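PDB 3ZED: RNA-directed RNA polymerase from Infectious pancreatic necrosis virus, which probably copies the viral RNA genome as an RNA-dependent RNA polymerase and also occurs covalently attached to the genomic RNA. Local coordinates for residues T126-F140 / N624-L636. Residues are numbered along the deposited sequence; the frame is centred on the assembly and turned at random.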
loop_
_atom_site.group_PDB
_atom_site.type_symbol
_atom_site.label_atom_id
_atom_site.label_comp_id
_atom_site.label_asym_id
_atom_site.label_seq_id
_atom_site.Cartn_x
_atom_site.Cartn_y
_atom_site.Cartn_z
ATOM N N THR B 126 21.460 -24.791 4.075
ATOM C CA THR B 126 22.720 -24.595 4.807
ATOM C C THR B 126 22.360 -24.223 6.251
ATOM O O THR B 126 22.889 -24.840 7.169
ATOM C CB THR B 126 23.635 -23.575 4.104
ATOM O OG1 THR B 126 23.762 -23.958 2.734
ATOM C CG2 THR B 126 25.028 -23.521 4.715
ATOM N N LEU B 127 21.399 -23.291 6.444
ATOM C CA LEU B 127 20.935 -22.874 7.772
ATOM C C LEU B 127 20.290 -24.058 8.518
ATOM O O LEU B 127 20.574 -24.242 9.707
ATOM C CB LEU B 127 19.978 -21.659 7.688
ATOM C CG LEU B 127 19.381 -21.123 9.002
ATOM C CD1 LEU B 127 20.461 -20.614 9.962
ATOM C CD2 LEU B 127 18.373 -20.047 8.732
ATOM N N LEU B 128 19.499 -24.889 7.834
ATOM C CA LEU B 128 18.857 -26.060 8.453
ATOM C C LEU B 128 19.911 -27.036 8.998
ATOM O O LEU B 128 19.718 -27.593 10.094
ATOM C CB LEU B 128 17.908 -26.790 7.449
ATOM C CG LEU B 128 17.250 -28.102 7.932
ATOM C CD1 LEU B 128 16.411 -27.870 9.187
ATOM C CD2 LEU B 128 16.379 -28.705 6.852
ATOM N N LYS B 129 21.003 -27.263 8.220
ATOM C CA LYS B 129 22.122 -28.119 8.640
ATOM C C LYS B 129 22.783 -27.534 9.895
ATOM O O LYS B 129 22.993 -28.253 10.874
ATOM C CB LYS B 129 23.153 -28.287 7.506
ATOM C CG LYS B 129 22.710 -29.227 6.388
ATOM C CD LYS B 129 23.466 -28.970 5.093
ATOM C CE LYS B 129 23.043 -29.934 4.012
ATOM N NZ LYS B 129 23.383 -29.429 2.658
ATOM N N GLN B 130 23.038 -26.222 9.891
ATOM C CA GLN B 130 23.661 -25.500 11.002
ATOM C C GLN B 130 22.791 -25.551 12.271
ATOM O O GLN B 130 23.303 -25.850 13.347
ATOM C CB GLN B 130 23.960 -24.051 10.601
ATOM C CG GLN B 130 25.052 -23.920 9.539
ATOM C CD GLN B 130 26.390 -24.470 9.971
ATOM O OE1 GLN B 130 26.830 -24.299 11.106
ATOM N NE2 GLN B 130 27.065 -25.147 9.070
ATOM N N LEU B 131 21.475 -25.341 12.130
ATOM C CA LEU B 131 20.530 -25.422 13.248
ATOM C C LEU B 131 20.582 -26.801 13.894
ATOM O O LEU B 131 20.618 -26.892 15.129
ATOM C CB LEU B 131 19.097 -25.108 12.783
ATOM C CG LEU B 131 18.790 -23.671 12.373
ATOM C CD1 LEU B 131 17.499 -23.620 11.604
ATOM C CD2 LEU B 131 18.724 -22.715 13.594
ATOM N N THR B 132 20.609 -27.880 13.070
ATOM C CA THR B 132 20.685 -29.266 13.562
ATOM C C THR B 132 22.005 -29.508 14.326
ATOM O O THR B 132 21.985 -30.133 15.399
ATOM C CB THR B 132 20.547 -30.271 12.409
ATOM O OG1 THR B 132 19.387 -29.951 11.661
ATOM C CG2 THR B 132 20.475 -31.715 12.899
ATOM N N PHE B 133 23.137 -29.027 13.776
ATOM C CA PHE B 133 24.427 -29.195 14.449
ATOM C C PHE B 133 24.438 -28.489 15.794
ATOM O O PHE B 133 24.912 -29.060 16.769
ATOM C CB PHE B 133 25.620 -28.692 13.609
ATOM C CG PHE B 133 26.928 -28.698 14.399
ATOM C CD1 PHE B 133 27.453 -29.887 14.905
ATOM C CD2 PHE B 133 27.597 -27.508 14.681
ATOM C CE1 PHE B 133 28.643 -29.889 15.643
ATOM C CE2 PHE B 133 28.799 -27.514 15.391
ATOM C CZ PHE B 133 29.326 -28.708 15.843
ATOM N N PHE B 134 23.910 -27.263 15.861
ATOM C CA PHE B 134 23.949 -26.550 17.124
ATOM C C PHE B 134 22.938 -27.136 18.117
ATOM O O PHE B 134 23.194 -27.056 19.320
ATOM C CB PHE B 134 23.796 -25.034 16.917
ATOM C CG PHE B 134 25.068 -24.404 16.373
ATOM C CD1 PHE B 134 26.261 -24.451 17.101
ATOM C CD2 PHE B 134 25.072 -23.752 15.141
ATOM C CE1 PHE B 134 27.434 -23.855 16.602
ATOM C CE2 PHE B 134 26.246 -23.169 14.638
ATOM C CZ PHE B 134 27.422 -23.222 15.373
ATOM N N LEU B 135 21.847 -27.805 17.636
ATOM C CA LEU B 135 20.912 -28.455 18.569
ATOM C C LEU B 135 21.591 -29.689 19.234
ATOM O O LEU B 135 21.287 -30.028 20.392
ATOM C CB LEU B 135 19.592 -28.861 17.889
ATOM C CG LEU B 135 18.520 -29.481 18.818
ATOM C CD1 LEU B 135 17.744 -28.418 19.525
ATOM C CD2 LEU B 135 17.571 -30.383 18.068
ATOM N N LEU B 136 22.498 -30.349 18.474
ATOM C CA LEU B 136 23.297 -31.490 18.913
ATOM C C LEU B 136 24.254 -31.126 20.044
ATOM O O LEU B 136 24.623 -32.002 20.825
ATOM C CB LEU B 136 24.133 -32.058 17.747
ATOM C CG LEU B 136 23.411 -32.754 16.584
ATOM C CD1 LEU B 136 24.402 -33.096 15.483
ATOM C CD2 LEU B 136 22.644 -33.995 17.043
ATOM N N GLU B 137 24.680 -29.849 20.105
ATOM C CA GLU B 137 25.689 -29.335 21.057
ATOM C C GLU B 137 25.157 -28.418 22.160
ATOM O O GLU B 137 25.897 -28.130 23.094
ATOM C CB GLU B 137 26.759 -28.529 20.286
ATOM C CG GLU B 137 27.678 -29.360 19.411
ATOM C CD GLU B 137 28.973 -28.669 19.045
ATOM O OE1 GLU B 137 28.946 -27.452 18.743
ATOM O OE2 GLU B 137 30.018 -29.360 19.030
ATOM N N ASN B 138 23.926 -27.910 22.038
ATOM C CA ASN B 138 23.393 -26.963 23.013
ATOM C C ASN B 138 22.017 -27.357 23.533
ATOM O O ASN B 138 21.119 -27.615 22.742
ATOM C CB ASN B 138 23.299 -25.570 22.389
ATOM C CG ASN B 138 24.594 -24.964 21.919
ATOM O OD1 ASN B 138 25.280 -24.266 22.656
ATOM N ND2 ASN B 138 24.906 -25.123 20.650
ATOM N N ASP B 139 21.834 -27.340 24.863
ATOM C CA ASP B 139 20.536 -27.619 25.464
ATOM C C ASP B 139 19.779 -26.287 25.661
ATOM O O ASP B 139 19.624 -25.784 26.774
ATOM C CB ASP B 139 20.638 -28.429 26.785
ATOM C CG ASP B 139 19.295 -28.800 27.426
ATOM O OD1 ASP B 139 18.230 -28.687 26.729
ATOM O OD2 ASP B 139 19.293 -29.177 28.627
ATOM N N PHE B 140 19.325 -25.737 24.560
ATOM C CA PHE B 140 18.452 -24.573 24.517
ATOM C C PHE B 140 17.009 -25.066 24.685
ATOM O O PHE B 140 16.577 -25.867 23.856
ATOM C CB PHE B 140 18.608 -23.808 23.182
ATOM C CG PHE B 140 19.950 -23.171 22.898
ATOM C CD1 PHE B 140 20.600 -22.409 23.868
ATOM C CD2 PHE B 140 20.522 -23.254 21.632
ATOM C CE1 PHE B 140 21.800 -21.758 23.581
ATOM C CE2 PHE B 140 21.732 -22.610 21.351
ATOM C CZ PHE B 140 22.357 -21.856 22.328
ATOM N N ASN B 624 16.345 -15.586 19.607
ATOM C CA ASN B 624 16.085 -17.025 19.466
ATOM C C ASN B 624 17.459 -17.704 19.601
ATOM O O ASN B 624 18.279 -17.545 18.689
ATOM C CB ASN B 624 15.390 -17.339 18.148
ATOM C CG ASN B 624 15.010 -18.785 18.000
ATOM O OD1 ASN B 624 15.835 -19.698 18.074
ATOM N ND2 ASN B 624 13.754 -19.023 17.727
ATOM N N PRO B 625 17.775 -18.410 20.722
ATOM C CA PRO B 625 19.150 -18.867 20.916
ATOM C C PRO B 625 19.657 -19.832 19.857
ATOM O O PRO B 625 20.797 -19.671 19.427
ATOM C CB PRO B 625 19.159 -19.467 22.330
ATOM C CG PRO B 625 17.718 -19.739 22.639
ATOM C CD PRO B 625 16.962 -18.647 21.934
ATOM N N LEU B 626 18.848 -20.782 19.413
ATOM C CA LEU B 626 19.318 -21.678 18.362
ATOM C C LEU B 626 19.521 -20.926 17.047
ATOM O O LEU B 626 20.556 -21.082 16.398
ATOM C CB LEU B 626 18.369 -22.865 18.154
ATOM C CG LEU B 626 18.953 -24.043 17.342
ATOM C CD1 LEU B 626 20.019 -24.790 18.131
ATOM C CD2 LEU B 626 17.845 -24.980 16.848
ATOM N N LEU B 627 18.553 -20.111 16.665
ATOM C CA LEU B 627 18.608 -19.359 15.421
ATOM C C LEU B 627 19.789 -18.383 15.412
ATOM O O LEU B 627 20.490 -18.312 14.403
ATOM C CB LEU B 627 17.271 -18.616 15.149
ATOM C CG LEU B 627 17.165 -17.797 13.853
ATOM C CD1 LEU B 627 17.406 -18.673 12.612
ATOM C CD2 LEU B 627 15.809 -17.105 13.761
ATOM N N GLU B 628 20.000 -17.661 16.533
ATOM C CA GLU B 628 21.069 -16.696 16.694
ATOM C C GLU B 628 22.446 -17.399 16.672
ATOM O O GLU B 628 23.345 -16.887 16.030
ATOM C CB GLU B 628 20.862 -15.871 17.993
ATOM C CG GLU B 628 22.044 -15.018 18.442
ATOM C CD GLU B 628 22.638 -14.039 17.444
ATOM O OE1 GLU B 628 21.912 -13.574 16.538
ATOM O OE2 GLU B 628 23.817 -13.674 17.624
ATOM N N THR B 629 22.600 -18.568 17.327
ATOM C CA THR B 629 23.875 -19.293 17.322
ATOM C C THR B 629 24.230 -19.722 15.886
ATOM O O THR B 629 25.358 -19.457 15.451
ATOM C CB THR B 629 23.843 -20.496 18.283
ATOM O OG1 THR B 629 23.240 -20.096 19.520
ATOM C CG2 THR B 629 25.230 -21.059 18.552
ATOM N N ALA B 630 23.245 -20.322 15.139
ATOM C CA ALA B 630 23.419 -20.760 13.751
ATOM C C ALA B 630 23.632 -19.576 12.783
ATOM O O ALA B 630 24.573 -19.637 11.992
ATOM C CB ALA B 630 22.239 -21.589 13.300
ATOM N N ALA B 631 22.785 -18.506 12.850
ATOM C CA ALA B 631 22.914 -17.331 11.972
ATOM C C ALA B 631 24.229 -16.563 12.221
ATOM O O ALA B 631 24.852 -16.140 11.245
ATOM C CB ALA B 631 21.723 -16.393 12.123
ATOM N N LYS B 632 24.647 -16.383 13.504
ATOM C CA LYS B 632 25.911 -15.702 13.847
ATOM C C LYS B 632 27.072 -16.453 13.186
ATOM O O LYS B 632 27.912 -15.835 12.533
ATOM C CB LYS B 632 26.123 -15.602 15.378
ATOM C CG LYS B 632 27.412 -14.892 15.804
ATOM C CD LYS B 632 27.581 -14.863 17.327
ATOM C CE LYS B 632 28.607 -13.829 17.760
ATOM N NZ LYS B 632 28.704 -13.649 19.249
ATOM N N HIS B 633 27.070 -17.793 13.322
ATOM C CA HIS B 633 28.070 -18.670 12.725
ATOM C C HIS B 633 28.117 -18.485 11.206
ATOM O O HIS B 633 29.190 -18.298 10.644
ATOM C CB HIS B 633 27.789 -20.140 13.072
ATOM C CG HIS B 633 28.755 -21.080 12.420
ATOM N ND1 HIS B 633 28.452 -21.708 11.227
ATOM C CD2 HIS B 633 30.020 -21.404 12.773
ATOM C CE1 HIS B 633 29.520 -22.440 10.928
ATOM N NE2 HIS B 633 30.488 -22.275 11.819
ATOM N N MET B 634 26.949 -18.498 10.556
ATOM C CA MET B 634 26.808 -18.310 9.115
ATOM C C MET B 634 27.319 -16.937 8.687
ATOM O O MET B 634 28.021 -16.841 7.685
ATOM C CB MET B 634 25.350 -18.492 8.688
ATOM C CG MET B 634 24.914 -19.932 8.668
ATOM S SD MET B 634 25.345 -20.745 7.114
ATOM C CE MET B 634 26.899 -21.461 7.520
ATOM N N SER B 635 26.985 -15.890 9.459
ATOM C CA SER B 635 27.383 -14.511 9.193
ATOM C C SER B 635 28.910 -14.328 9.297
ATOM O O SER B 635 29.496 -13.664 8.440
ATOM C CB SER B 635 26.671 -13.564 10.150
ATOM O OG SER B 635 27.323 -12.306 10.165
ATOM N N LEU B 636 29.545 -14.916 10.328
ATOM C CA LEU B 636 30.991 -14.794 10.526
ATOM C C LEU B 636 31.759 -15.666 9.516
ATOM O O LEU B 636 32.786 -15.219 9.003
ATOM C CB LEU B 636 31.396 -15.119 11.977
ATOM C CG LEU B 636 30.915 -14.128 13.074
ATOM C CD1 LEU B 636 31.246 -14.645 14.471
ATOM C CD2 LEU B 636 31.535 -12.738 12.904
#
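Phe134 lays its ring over Thr629, whose methyl CG2 meets one face in a CH-pi contact, 4.0 Å from the ring centroid. Phe133 CD2 covers the opposite face, and the ring edge turns toward the face of His633 in an offset edge-to-face pair, planes at 70°. Phe134 is thus a knob in the hole formed by Leu626, Thr629, Ala630 and His633. Ala630 returns the fit: its CB, 3.7 Å from Leu131 CD2, drops among Leu127, Gln130, Leu131 and Phe134, and the small methyl lets the backbones come within 5.5 Å, CA to CA, at Gln130 and Ala630.

Beyond the helix end, Pro625 CB makes a CH-pi contact over the Phe140 ring, 3.6 Å from its centroid, while Asn138 CB lies against the other face. Leu626, with CG anti to its backbone N (chi1 -165°), sends CD1 to the edge of that ring and up against the backbone around Leu135. At the other end, Met634 bends at chi2 and chi3, bringing CE to 3.7 Å from Gln130 CG and SD to Thr126 CG2. Gln130 OE1 stands 3.1 Å from His633 ND1, but the angle is too poor for a hydrogen bond.

The axes of segments 126-137 and 625-636 come within 8.8 Å, their N-to-C directions 121° apart. Helix 125-137, in the palm-family part of the chain, thereby meets helix 625-645 of the thumb-family part, away from both potassium sites and the predicted GTP-binding residues. Helix 143-156 packs on Leu131 and Leu135, helix 580-588 on Leu127 and Leu627, and helix 604-621 on Ala631 and Met634.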